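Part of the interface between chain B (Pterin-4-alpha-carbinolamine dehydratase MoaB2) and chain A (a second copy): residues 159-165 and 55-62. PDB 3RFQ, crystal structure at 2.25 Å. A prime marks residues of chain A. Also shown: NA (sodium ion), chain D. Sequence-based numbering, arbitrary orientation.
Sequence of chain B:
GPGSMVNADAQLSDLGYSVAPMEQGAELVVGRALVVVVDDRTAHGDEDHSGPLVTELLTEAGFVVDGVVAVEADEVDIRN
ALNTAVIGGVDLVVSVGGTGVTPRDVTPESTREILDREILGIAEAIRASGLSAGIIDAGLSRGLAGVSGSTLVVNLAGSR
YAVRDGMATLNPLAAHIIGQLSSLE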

# COMPACT_ATOMS: atom_id res chain seq x y z
N SER B 159 12.30 3.30 18.72
CA SER B 159 13.58 3.14 17.99
C SER B 159 13.89 4.38 17.14
O SER B 159 12.98 5.10 16.73
CB SER B 159 13.60 1.87 17.14
OG SER B 159 12.90 2.09 15.92
N ARG B 160 15.17 4.60 16.85
CA ARG B 160 15.55 5.76 16.05
C ARG B 160 14.93 5.71 14.66
O ARG B 160 14.46 6.74 14.17
CB ARG B 160 17.07 5.90 15.95
CG ARG B 160 17.53 7.34 15.63
CD ARG B 160 18.93 7.49 16.13
NE ARG B 160 19.56 8.78 15.81
CZ ARG B 160 19.54 9.82 16.64
NH1 ARG B 160 18.92 9.71 17.83
NH2 ARG B 160 20.15 10.95 16.30
N TYR B 161 14.90 4.52 14.06
CA TYR B 161 14.20 4.32 12.79
C TYR B 161 12.70 4.62 12.88
O TYR B 161 12.15 5.29 12.01
CB TYR B 161 14.46 2.90 12.21
CG TYR B 161 15.86 2.69 11.63
CD1 TYR B 161 16.76 3.75 11.48
CD2 TYR B 161 16.27 1.41 11.18
CE1 TYR B 161 18.04 3.55 10.93
CE2 TYR B 161 17.53 1.20 10.61
CZ TYR B 161 18.41 2.27 10.50
OH TYR B 161 19.66 2.05 9.95
N ALA B 162 12.06 4.15 13.95
CA ALA B 162 10.64 4.45 14.16
C ALA B 162 10.41 5.94 14.24
O ALA B 162 9.46 6.45 13.66
CB ALA B 162 10.06 3.74 15.43
N VAL B 163 11.29 6.63 14.95
CA VAL B 163 11.14 8.06 15.14
C VAL B 163 11.23 8.80 13.80
O VAL B 163 10.40 9.69 13.51
CB VAL B 163 12.19 8.63 16.14
CG1 VAL B 163 12.26 10.13 16.06
CG2 VAL B 163 11.86 8.18 17.58
N ARG B 164 12.20 8.41 12.98
CA ARG B 164 12.47 9.11 11.73
C ARG B 164 11.30 8.88 10.74
O ARG B 164 10.77 9.83 10.16
CB ARG B 164 13.81 8.65 11.11
CG ARG B 164 15.06 9.08 11.83
CD ARG B 164 16.32 8.76 10.97
NE ARG B 164 17.58 9.14 11.62
CZ ARG B 164 18.04 10.39 11.77
NH1 ARG B 164 17.32 11.44 11.35
NH2 ARG B 164 19.22 10.59 12.37
N ASP B 165 10.89 7.62 10.61
CA ASP B 165 9.82 7.23 9.67
C ASP B 165 8.44 7.73 10.12
O ASP B 165 7.65 8.20 9.30
CB ASP B 165 9.81 5.70 9.48
CG ASP B 165 8.95 5.25 8.30
OD1 ASP B 165 9.25 5.59 7.13
OD2 ASP B 165 7.94 4.57 8.55
NA NA D . 7.69 5.74 4.75
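Chain A (55-62) TELLTEAG

How does chain A lie on chain B? Residues 55′ to 60′ form the end of a helix that runs roughly against helix 160-165, with 149° between their N-to-C directions and a signed crossing angle of -149°. The axes come no nearer than 13.2 Å, so long side chains must span the gap. The register places Arg160 by Glu60′, Tyr161 by Ala61′ and Arg164 by Leu57′, with CA atoms 9.5, 9.6 and 10.3 Å apart.

What happens where the chain B helix begins? Ser159 is out of reach of this stretch of chain A and caps its own helix, its OG accepting from Ala162 N at 3.0 Å. Arg160 is the first to reach across: chi1 to chi3 are all t, and NE forms a salt bridge with Glu60′ OE1 at 2.8 Å. That oxygen lies near the guanidinium plane, where the N-H groups point.

Where does Tyr161 fit? Its CA-to-CB bond points sideways, but the ring's end comes nearer, bringing OH within 3.5 Å of Ala61′ CA. The ring edge faces Glu60′, with Tyr161 CE1 3.8 Å from Glu60′ OE2. Just beyond, Gly62′ leaves the helix with positive phi in a Schellman motif.

Why is Arg164 the hub of the contact? Its extended side chain meets two glutamates one helical turn apart. Arg164 NE hydrogen-bonds to Glu60′ OE2 at 2.7 Å and Arg164 NH2 to Glu60′ OE1 at 2.8 Å, a two-pronged grip on one carboxylate; Arg164 NH2 also donates to Glu56′ OE2 at 2.9 Å. Glu60′ OE1 thus serves both arginines. Leu57′ covers one face of the Arg164 guanidinium, its CD2 3.4 Å from CZ, leaving the edge to the carboxylates. A water accepts from Arg164 NH1 at 3.0 Å and donates weakly to Glu56′ OE1 at 3.0 Å. Asp165 turns elsewhere, its OD1 binding sodium at 2.9 Å.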

# COMPACT_ATOMS: atom_id res chain seq x y z
N THR A 55 25.09 11.80 4.61
CA THR A 55 26.22 11.30 5.41
C THR A 55 25.79 10.91 6.81
O THR A 55 26.19 9.87 7.32
CB THR A 55 27.37 12.35 5.50
OG1 THR A 55 27.78 12.73 4.18
CG2 THR A 55 28.60 11.80 6.29
N GLU A 56 24.95 11.74 7.44
CA GLU A 56 24.47 11.44 8.78
C GLU A 56 23.65 10.15 8.73
O GLU A 56 23.85 9.23 9.53
CB GLU A 56 23.62 12.57 9.36
CG GLU A 56 22.91 12.14 10.67
CD GLU A 56 21.78 13.06 11.14
OE1 GLU A 56 21.52 14.10 10.51
OE2 GLU A 56 21.15 12.71 12.15
N LEU A 57 22.75 10.08 7.77
CA LEU A 57 21.91 8.89 7.66
C LEU A 57 22.70 7.63 7.26
O LEU A 57 22.44 6.56 7.80
CB LEU A 57 20.72 9.15 6.74
CG LEU A 57 19.76 10.25 7.23
CD1 LEU A 57 18.72 10.65 6.16
CD2 LEU A 57 19.11 9.86 8.54
N LEU A 58 23.68 7.76 6.35
CA LEU A 58 24.50 6.62 5.96
C LEU A 58 25.30 6.06 7.14
O LEU A 58 25.34 4.85 7.37
CB LEU A 58 25.44 6.96 4.79
CG LEU A 58 24.78 7.03 3.41
CD1 LEU A 58 25.69 7.71 2.42
CD2 LEU A 58 24.38 5.66 2.87
N THR A 59 25.90 6.96 7.91
CA THR A 59 26.73 6.60 9.03
C THR A 59 25.85 5.88 10.06
O THR A 59 26.26 4.87 10.66
CB THR A 59 27.40 7.88 9.62
OG1 THR A 59 28.15 8.53 8.58
CG2 THR A 59 28.32 7.59 10.84
N GLU A 60 24.62 6.37 10.22
CA GLU A 60 23.68 5.79 11.19
C GLU A 60 23.29 4.37 10.79
O GLU A 60 23.08 3.52 11.64
CB GLU A 60 22.44 6.67 11.30
CG GLU A 60 21.40 6.21 12.29
CD GLU A 60 20.29 7.23 12.44
OE1 GLU A 60 20.49 8.22 13.20
OE2 GLU A 60 19.22 7.05 11.80
N ALA A 61 23.20 4.13 9.49
CA ALA A 61 22.90 2.81 8.96
C ALA A 61 24.12 1.88 9.02
O ALA A 61 24.04 0.72 8.59
CB ALA A 61 22.43 2.95 7.53
N GLY A 62 25.25 2.38 9.52
CA GLY A 62 26.46 1.55 9.65
C GLY A 62 27.45 1.61 8.49
O GLY A 62 28.31 0.73 8.37
O HOH W 1 18.64 14.08 11.22
O HOH W 2 7.03 7.48 6.50
O HOH W 3 5.25 6.48 3.47
O HOH W 4 9.78 5.08 4.38